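Local coordinates for formylmethanofuran--tetrahydromethanopterin formyltransferase (Methanosarcina barkeri, PDB 1M5S), which probably catalyses the reversible transfer of a formyl group from formylmethanofuran to tetrahydromethanopterin, an early step of methanogenesis from carbon dioxide, at residues Ile56-Ser61 with Glu189-Ile194; Phe16-Ala21 with Cys77-Glu82. All coordinates share one frame; numbering follows the deposited sequence.

Overall arrangement
The two contacts lie about 18 Å apart, centre to centre, and are linked by the neighbouring antiparallel strands 53-60 and 71-78, one in each contact. Contact 1 joins the end of strand 53-60 to the turn that leads from helix 173-187 into strand 193-194, and so brings the two sequence-family regions of the chain together. Contact 2 lies within the first of them, where strand 71-78 pairs with the long strand 12-26 before entering helix 81-95. In chain order the segments alternate: 16-21, 56-61, 77-82, 189-194. Ile194 of contact 1 packs on Cys77 of contact 2, a direct touch between them in the alpha/beta sandwich of each subunit of the homotetramer.

Contact 1 (Ile56-Ser61 with Glu189-Ile194); sequences IERLAS and ELEGTI
Glu57 sends its carboxylate across to the turn at Gly192, whose N-H reaches OE2 at 2.8 Å. The donor stands above the carboxylate plane, 68° out of it. CG anti to the backbone N (chi1 177°) and an extended chain beyond it let this buried acid reach from its strand to the turn. Arg22 forms a salt bridge with OE2 and Gln75 a hydrogen bond to OE1, so three partners hold the carboxylate and would probably stabilise its negative charge. An alanine here would probably leave the Gly192 N-H without this acceptor and Arg22 with a long, weak ion pair to Glu191 in place of its salt bridge. Glu191 crosses Glu57 obliquely, its CG 3.3 Å from Glu57 OE2, but runs alongside Arg58 in the same direction. Guanidinium and carboxylate planes are 25° apart, and Arg58 NH2 makes a salt bridge to Glu191 OE1 at 3.2 Å. Arginine suits this place because its NH1 pairs with Glu64. Ile194 CG2 lies 3.6 Å from Glu57 CA, and Thr193 O receives a CA-H...O contact from the same CA at 3.2 Å. A water may bridge Ile56 O and Thr193 O. Gly192 has backbone angles at which a CB would press against the preceding carbonyl O, as expected at the third position of the type II beta turn Leu190-Thr193, which carries the chain into strand 193-194.

Contact 2 (Phe16-Ala21 with Cys77-Glu82); sequences FPIKIA and CTFKYE
Lys19 lays its CD over one face of the Tyr81 ring, the two side chains crossing at about a right angle. CD sits 3.6 Å above the ring plane, offset toward the rim, in a CH-pi contact; NZ lies 4.2 Å from the ring centroid, over the same face, in a cation-pi interaction. The chain bends at chi2 (-56°) to place CD there, while CG is close to Phe79 O at 3.1 Å. A long, flexible lysine suits this place, since its CD packs on the flat face near the rim while NZ reaches farther over it.

On the other side of the strand Ile20 meets Cys77: the sulfur rests against CG1 at 3.5 Å, with CG2 and CD1 a little farther off on the same side, so the compact thiol abuts the branched isoleucine. Ile18 presses CG1 on Thr78 O, 3.2 Å away, and reaches Cys77 CB with CD1; CG1 also meets Phe79 CD1. The Phe79 ring turns its edge to Pro17 O. Between these two sets of side chains the backbones of Lys19 and Thr78 form an antiparallel hydrogen-bonded pair, Lys19 N to Thr78 O and Thr78 N to Lys19 O both 2.8 Å. Lys113 makes another cation-pi contact with Tyr81. The chemistry is thus divided: paired backbone bonds set the strand register, isoleucine and cysteine give apolar packing, and the electron-rich tyrosine ring would probably steady two positive charges.

Contact 1 (Ile56-Ser61 with Glu189-Ile194)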
ATOM      1  N   ILE A  56       9.613  -4.999  12.134  1.00 13.57           N
ATOM      2  CA  ILE A  56       9.488  -6.108  11.212  1.00 17.55           C
ATOM      3  C   ILE A  56      10.870  -6.472  10.680  1.00 12.03           C
ATOM      4  O   ILE A  56      11.643  -5.608  10.280  1.00 18.64           O
ATOM      5  CB  ILE A  56       8.531  -5.738  10.061  1.00 16.83           C
ATOM      6  CG1 ILE A  56       7.099  -5.659  10.597  1.00 16.72           C
ATOM      7  CG2 ILE A  56       8.635  -6.763   8.922  1.00 20.80           C
ATOM      8  CD1 ILE A  56       6.178  -4.879   9.722  1.00 25.43           C
ATOM      9  N   GLU A  57      11.198  -7.755  10.770  1.00 21.31           N
ATOM     10  CA  GLU A  57      12.494  -8.269  10.340  1.00 21.23           C
ATOM     11  C   GLU A  57      12.444  -8.548   8.842  1.00 20.05           C
ATOM     12  O   GLU A  57      13.305  -8.110   8.079  1.00 21.57           O
ATOM     13  CB  GLU A  57      12.812  -9.553  11.124  1.00 21.28           C
ATOM     14  CG  GLU A  57      14.109 -10.241  10.732  1.00 22.25           C
ATOM     15  CD  GLU A  57      14.267 -11.599  11.359  1.00 21.35           C
ATOM     16  OE1 GLU A  57      14.007 -11.727  12.570  1.00 20.82           O
ATOM     17  OE2 GLU A  57      14.633 -12.546  10.633  1.00 23.97           O
ATOM     18  N   ARG A  58      11.425  -9.290   8.439  1.00 18.64           N
ATOM     19  CA  ARG A  58      11.204  -9.653   7.035  1.00 21.59           C
ATOM     20  C   ARG A  58       9.919 -10.468   6.892  1.00 22.56           C
ATOM     21  O   ARG A  58       9.418 -11.048   7.867  1.00 14.24           O
ATOM     22  CB  ARG A  58      12.375 -10.494   6.521  1.00 23.16           C
ATOM     23  CG  ARG A  58      12.479 -11.858   7.208  1.00 29.16           C
ATOM     24  CD  ARG A  58      12.843 -12.989   6.243  1.00 35.58           C
ATOM     25  NE  ARG A  58      13.157 -14.253   6.926  1.00 38.93           N
ATOM     26  CZ  ARG A  58      12.678 -15.447   6.550  1.00 30.19           C
ATOM     27  NH1 ARG A  58      11.859 -15.561   5.495  1.00 26.94           N
ATOM     28  NH2 ARG A  58      12.963 -16.600   7.171  1.00 32.25           N
ATOM     29  N   LEU A  59       9.340 -10.417   5.700  1.00 20.09           N
ATOM     30  CA  LEU A  59       8.156 -11.195   5.372  1.00 25.48           C
ATOM     31  C   LEU A  59       8.484 -12.679   5.322  1.00 28.31           C
ATOM     32  O   LEU A  59       9.572 -13.060   4.901  1.00 24.44           O
ATOM     33  CB  LEU A  59       7.612 -10.739   4.018  1.00 24.96           C
ATOM     34  CG  LEU A  59       6.663  -9.543   3.931  1.00 32.52           C
ATOM     35  CD1 LEU A  59       6.932  -8.549   5.028  1.00 24.18           C
ATOM     36  CD2 LEU A  59       6.822  -8.899   2.565  1.00 36.45           C
ATOM     37  N   ALA A  60       7.534 -13.504   5.753  1.00 20.63           N
ATOM     38  CA  ALA A  60       7.664 -14.952   5.668  1.00 17.97           C
ATOM     39  C   ALA A  60       6.840 -15.504   4.515  1.00 25.86           C
ATOM     40  O   ALA A  60       5.649 -15.215   4.400  1.00 19.08           O
ATOM     41  CB  ALA A  60       7.221 -15.585   6.961  1.00 18.88           C
ATOM     42  N   SER A  61       7.487 -16.301   3.670  1.00 19.30           N
ATOM     43  CA  SER A  61       6.831 -16.971   2.557  1.00 20.92           C
ATOM     44  C   SER A  61       5.898 -18.058   3.073  1.00 23.53           C
ATOM     45  O   SER A  61       6.201 -18.717   4.063  1.00 25.15           O
ATOM     46  CB  SER A  61       7.888 -17.596   1.635  1.00 21.47           C
ATOM     47  OG  SER A  61       7.293 -18.385   0.621  1.00 29.49           O
ATOM     48  N   GLU A 189      14.440  -7.026   3.574  1.00 14.08           N
ATOM     49  CA  GLU A 189      14.571  -8.298   2.856  1.00 15.12           C
ATOM     50  C   GLU A 189      15.476  -9.264   3.619  1.00 22.66           C
ATOM     51  O   GLU A 189      15.535 -10.449   3.298  1.00 21.27           O
ATOM     52  CB  GLU A 189      15.171  -8.096   1.464  1.00 24.98           C
ATOM     53  CG  GLU A 189      14.441  -7.139   0.534  1.00 31.25           C
ATOM     54  CD  GLU A 189      15.257  -6.815  -0.729  1.00 40.12           C
ATOM     55  OE1 GLU A 189      16.454  -7.188  -0.805  1.00 32.69           O
ATOM     56  OE2 GLU A 189      14.708  -6.164  -1.644  1.00 36.58           O
ATOM     57  N   LEU A 190      16.248  -8.729   4.562  1.00 19.69           N
ATOM     58  CA  LEU A 190      17.315  -9.486   5.215  1.00 23.70           C
ATOM     59  C   LEU A 190      16.902 -10.129   6.543  1.00 21.91           C
ATOM     60  O   LEU A 190      16.324  -9.478   7.418  1.00 22.54           O
ATOM     61  CB  LEU A 190      18.535  -8.584   5.433  1.00 20.82           C
ATOM     62  CG  LEU A 190      19.202  -7.995   4.187  1.00 29.05           C
ATOM     63  CD1 LEU A 190      20.364  -7.113   4.600  1.00 27.43           C
ATOM     64  CD2 LEU A 190      19.682  -9.104   3.281  1.00 30.93           C
ATOM     65  N   GLU A 191      17.271 -11.394   6.712  1.00 21.36           N
ATOM     66  CA  GLU A 191      16.976 -12.123   7.942  1.00 25.53           C
ATOM     67  C   GLU A 191      17.852 -11.626   9.085  1.00 27.27           C
ATOM     68  O   GLU A 191      18.985 -11.201   8.862  1.00 29.34           O
ATOM     69  CB  GLU A 191      17.206 -13.622   7.728  1.00 27.82           C
ATOM     70  CG  GLU A 191      16.588 -14.518   8.795  1.00 38.44           C
ATOM     71  CD  GLU A 191      16.447 -15.972   8.351  1.00 45.66           C
ATOM     72  OE1 GLU A 191      16.161 -16.222   7.161  1.00 56.63           O
ATOM     73  OE2 GLU A 191      16.602 -16.872   9.203  1.00 57.14           O
ATOM     74  N   GLY A 192      17.281 -11.570  10.284  1.00 29.44           N
ATOM     75  CA  GLY A 192      18.086 -11.380  11.474  1.00 26.03           C
ATOM     76  C   GLY A 192      18.162  -9.958  11.980  1.00 32.64           C
ATOM     77  O   GLY A 192      18.660  -9.719  13.082  1.00 28.73           O
ATOM     78  N   THR A 193      17.656  -9.009  11.197  1.00 26.04           N
ATOM     79  CA  THR A 193      17.737  -7.598  11.568  1.00 17.61           C
ATOM     80  C   THR A 193      16.399  -6.881  11.480  1.00 24.19           C
ATOM     81  O   THR A 193      15.522  -7.268  10.708  1.00 20.50           O
ATOM     82  CB  THR A 193      18.734  -6.838  10.679  1.00 28.00           C
ATOM     83  OG1 THR A 193      18.530  -7.211   9.311  1.00 28.89           O
ATOM     84  CG2 THR A 193      20.161  -7.148  11.082  1.00 24.02           C
ATOM     85  N   ILE A 194      16.262  -5.834  12.285  1.00 20.54           N
ATOM     86  CA  ILE A 194      15.140  -4.911  12.208  1.00 21.31           C
ATOM     87  C   ILE A 194      15.630  -3.463  12.254  1.00 26.71           C
ATOM     88  O   ILE A 194      16.781  -3.184  12.594  1.00 21.61           O
ATOM     89  CB  ILE A 194      14.123  -5.120  13.373  1.00 27.61           C
ATOM     90  CG1 ILE A 194      14.788  -4.852  14.734  1.00 22.85           C
ATOM     91  CG2 ILE A 194      13.525  -6.511  13.305  1.00 18.44           C
ATOM     92  CD1 ILE A 194      13.818  -4.415  15.831  1.00 19.20           C
TER
HETATM   93  O   HOH W   1      14.236  -5.059   8.831  1.00 21.54           O
HETATM   94  O   HOH W   2      15.586  -7.277   8.256  1.00 16.30           O

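Contact 2 (Phe16-Ala21 with Cys77-Glu82)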
ATOM      1  N   PHE A  16      25.072  -1.681  21.371  1.00 36.12           N
ATOM      2  CA  PHE A  16      24.880  -2.182  22.735  1.00 36.01           C
ATOM      3  C   PHE A  16      24.260  -3.583  22.730  1.00 40.84           C
ATOM      4  O   PHE A  16      23.573  -3.966  21.777  1.00 34.84           O
ATOM      5  CB  PHE A  16      23.972  -1.228  23.508  1.00 46.09           C
ATOM      6  CG  PHE A  16      24.400   0.210  23.430  1.00 54.94           C
ATOM      7  CD1 PHE A  16      24.283   0.922  22.239  1.00 57.43           C
ATOM      8  CD2 PHE A  16      24.932   0.853  24.544  1.00 57.95           C
ATOM      9  CE1 PHE A  16      24.692   2.251  22.160  1.00 64.19           C
ATOM     10  CE2 PHE A  16      25.344   2.187  24.476  1.00 59.36           C
ATOM     11  CZ  PHE A  16      25.223   2.886  23.282  1.00 61.14           C
ATOM     12  N   PRO A  17      24.508  -4.378  23.787  1.00 38.97           N
ATOM     13  CA  PRO A  17      23.774  -5.643  23.904  1.00 36.12           C
ATOM     14  C   PRO A  17      22.306  -5.412  24.282  1.00 25.72           C
ATOM     15  O   PRO A  17      21.962  -4.414  24.941  1.00 31.41           O
ATOM     16  CB  PRO A  17      24.542  -6.398  24.993  1.00 41.83           C
ATOM     17  CG  PRO A  17      25.102  -5.310  25.850  1.00 42.72           C
ATOM     18  CD  PRO A  17      25.472  -4.203  24.890  1.00 41.25           C
ATOM     19  N   ILE A  18      21.434  -6.275  23.770  1.00 34.16           N
ATOM     20  CA  ILE A  18      20.013  -6.209  24.097  1.00 31.03           C
ATOM     21  C   ILE A  18      19.385  -7.602  24.013  1.00 23.81           C
ATOM     22  O   ILE A  18      19.995  -8.536  23.484  1.00 27.63           O
ATOM     23  CB  ILE A  18      19.275  -5.215  23.155  1.00 33.00           C
ATOM     24  CG1 ILE A  18      17.939  -4.801  23.775  1.00 30.61           C
ATOM     25  CG2 ILE A  18      19.111  -5.826  21.766  1.00 27.13           C
ATOM     26  CD1 ILE A  18      17.417  -3.453  23.310  1.00 30.52           C
ATOM     27  N   LYS A  19      18.236  -7.774  24.659  1.00 29.88           N
ATOM     28  CA  LYS A  19      17.518  -9.036  24.571  1.00 27.48           C
ATOM     29  C   LYS A  19      16.512  -8.957  23.423  1.00 14.28           C
ATOM     30  O   LYS A  19      15.743  -7.992  23.326  1.00 28.19           O
ATOM     31  CB  LYS A  19      16.800  -9.326  25.890  1.00 24.68           C
ATOM     32  CG  LYS A  19      17.702  -9.264  27.116  1.00 37.77           C
ATOM     33  CD  LYS A  19      18.884 -10.215  26.987  1.00 28.84           C
ATOM     34  CE  LYS A  19      19.687 -10.253  28.273  1.00 51.83           C
ATOM     35  NZ  LYS A  19      20.674 -11.362  28.262  1.00 48.32           N
ATOM     36  N   ILE A  20      16.512  -9.984  22.576  1.00 29.43           N
ATOM     37  CA  ILE A  20      15.661 -10.006  21.386  1.00 29.22           C
ATOM     38  C   ILE A  20      14.812 -11.276  21.331  1.00 29.00           C
ATOM     39  O   ILE A  20      15.348 -12.384  21.336  1.00 31.99           O
ATOM     40  CB  ILE A  20      16.504  -9.905  20.075  1.00 16.71           C
ATOM     41  CG1 ILE A  20      17.298  -8.588  20.043  1.00 22.60           C
ATOM     42  CG2 ILE A  20      15.582  -9.957  18.858  1.00 25.16           C
ATOM     43  CD1 ILE A  20      18.223  -8.449  18.859  1.00 24.02           C
ATOM     44  N   ALA A  21      13.490 -11.096  21.283  1.00 30.89           N
ATOM     45  CA  ALA A  21      12.559 -12.187  20.986  1.00 25.47           C
ATOM     46  C   ALA A  21      12.085 -12.105  19.530  1.00 29.96           C
ATOM     47  O   ALA A  21      11.787 -11.027  19.045  1.00 25.01           O
ATOM     48  CB  ALA A  21      11.362 -12.125  21.931  1.00 25.40           C
ATOM     49  N   CYS A  77      12.467  -6.265  21.399  1.00 32.83           N
ATOM     50  CA  CYS A  77      13.765  -6.134  22.054  1.00 32.41           C
ATOM     51  C   CYS A  77      13.611  -5.360  23.353  1.00 32.52           C
ATOM     52  O   CYS A  77      12.845  -4.389  23.430  1.00 31.45           O
ATOM     53  CB  CYS A  77      14.754  -5.381  21.154  1.00 29.47           C
ATOM     54  SG  CYS A  77      14.952  -6.026  19.472  1.00 30.97           S
ATOM     55  N   THR A  78      14.444  -5.702  24.329  1.00 32.26           N
ATOM     56  CA  THR A  78      14.416  -5.010  25.607  1.00 26.45           C
ATOM     57  C   THR A  78      15.686  -5.354  26.407  1.00 27.46           C
ATOM     58  O   THR A  78      16.381  -6.331  26.096  1.00 22.89           O
ATOM     59  CB  THR A  78      13.119  -5.394  26.368  1.00 32.95           C
ATOM     60  OG1 THR A  78      12.713  -4.318  27.221  1.00 48.39           O
ATOM     61  CG2 THR A  78      13.325  -6.651  27.167  1.00 21.77           C
ATOM     62  N   PHE A  79      16.068  -4.477  27.332  1.00 29.32           N
ATOM     63  CA  PHE A  79      17.323  -4.667  28.061  1.00 38.32           C
ATOM     64  C   PHE A  79      17.328  -5.893  28.965  1.00 38.57           C
ATOM     65  O   PHE A  79      18.213  -6.737  28.851  1.00 37.54           O
ATOM     66  CB  PHE A  79      17.682  -3.411  28.863  1.00 43.81           C
ATOM     67  CG  PHE A  79      18.395  -2.367  28.051  1.00 52.57           C
ATOM     68  CD1 PHE A  79      19.288  -2.743  27.048  1.00 53.03           C
ATOM     69  CD2 PHE A  79      18.129  -1.012  28.240  1.00 54.04           C
ATOM     70  CE1 PHE A  79      19.903  -1.789  26.235  1.00 56.26           C
ATOM     71  CE2 PHE A  79      18.739  -0.044  27.436  1.00 55.22           C
ATOM     72  CZ  PHE A  79      19.628  -0.436  26.428  1.00 57.10           C
ATOM     73  N   LYS A  80      16.285  -6.046  29.777  1.00 44.66           N
ATOM     74  CA  LYS A  80      16.177  -7.186  30.684  1.00 44.45           C
ATOM     75  C   LYS A  80      15.181  -8.246  30.200  1.00 46.39           C
ATOM     76  O   LYS A  80      14.105  -7.908  29.717  1.00 49.91           O
ATOM     77  CB  LYS A  80      15.780  -6.695  32.076  1.00 50.11           C
ATOM     78  CG  LYS A  80      16.966  -6.336  32.956  1.00 56.54           C
ATOM     79  CD  LYS A  80      16.955  -4.870  33.361  1.00 63.82           C
ATOM     80  CE  LYS A  80      18.212  -4.523  34.148  1.00 63.96           C
ATOM     81  NZ  LYS A  80      19.450  -4.958  33.430  1.00 65.18           N
ATOM     82  N   TYR A  81      15.522  -9.523  30.392  1.00 42.86           N
ATOM     83  CA  TYR A  81      14.660 -10.654  30.021  1.00 41.59           C
ATOM     84  C   TYR A  81      13.266 -10.627  30.662  1.00 45.86           C
ATOM     85  O   TYR A  81      12.323 -11.204  30.120  1.00 44.70           O
ATOM     86  CB  TYR A  81      15.328 -11.980  30.392  1.00 43.73           C
ATOM     87  CG  TYR A  81      16.186 -12.608  29.313  1.00 44.47           C
ATOM     88  CD1 TYR A  81      15.883 -12.454  27.960  1.00 39.60           C
ATOM     89  CD2 TYR A  81      17.275 -13.408  29.655  1.00 46.14           C
ATOM     90  CE1 TYR A  81      16.652 -13.092  26.969  1.00 37.74           C
ATOM     91  CE2 TYR A  81      18.048 -14.043  28.683  1.00 46.68           C
ATOM     92  CZ  TYR A  81      17.733 -13.883  27.344  1.00 47.53           C
ATOM     93  OH  TYR A  81      18.498 -14.527  26.396  1.00 42.46           O
ATOM     94  N   GLU A  82      13.175 -10.073  31.869  1.00 45.16           N
ATOM     95  CA  GLU A  82      11.904  -9.937  32.580  1.00 44.58           C
ATOM     96  C   GLU A  82      10.955  -9.010  31.826  1.00 44.25           C
ATOM     97  O   GLU A  82       9.767  -9.309  31.668  1.00 36.99           O
ATOM     98  CB  GLU A  82      12.152  -9.389  33.992  1.00 56.20           C
ATOM     99  CG  GLU A  82      10.896  -8.934  34.744  1.00 67.72           C
ATOM    100  CD  GLU A  82      11.217  -8.177  36.031  1.00 78.73           C
ATOM    101  OE1 GLU A  82      12.034  -8.680  36.836  1.00 81.85           O
ATOM    102  OE2 GLU A  82      10.649  -7.082  36.243  1.00 80.30           O
TER
HETATM  103  O   HOH W   3      20.816  -6.185  27.324  1.00 41.72           O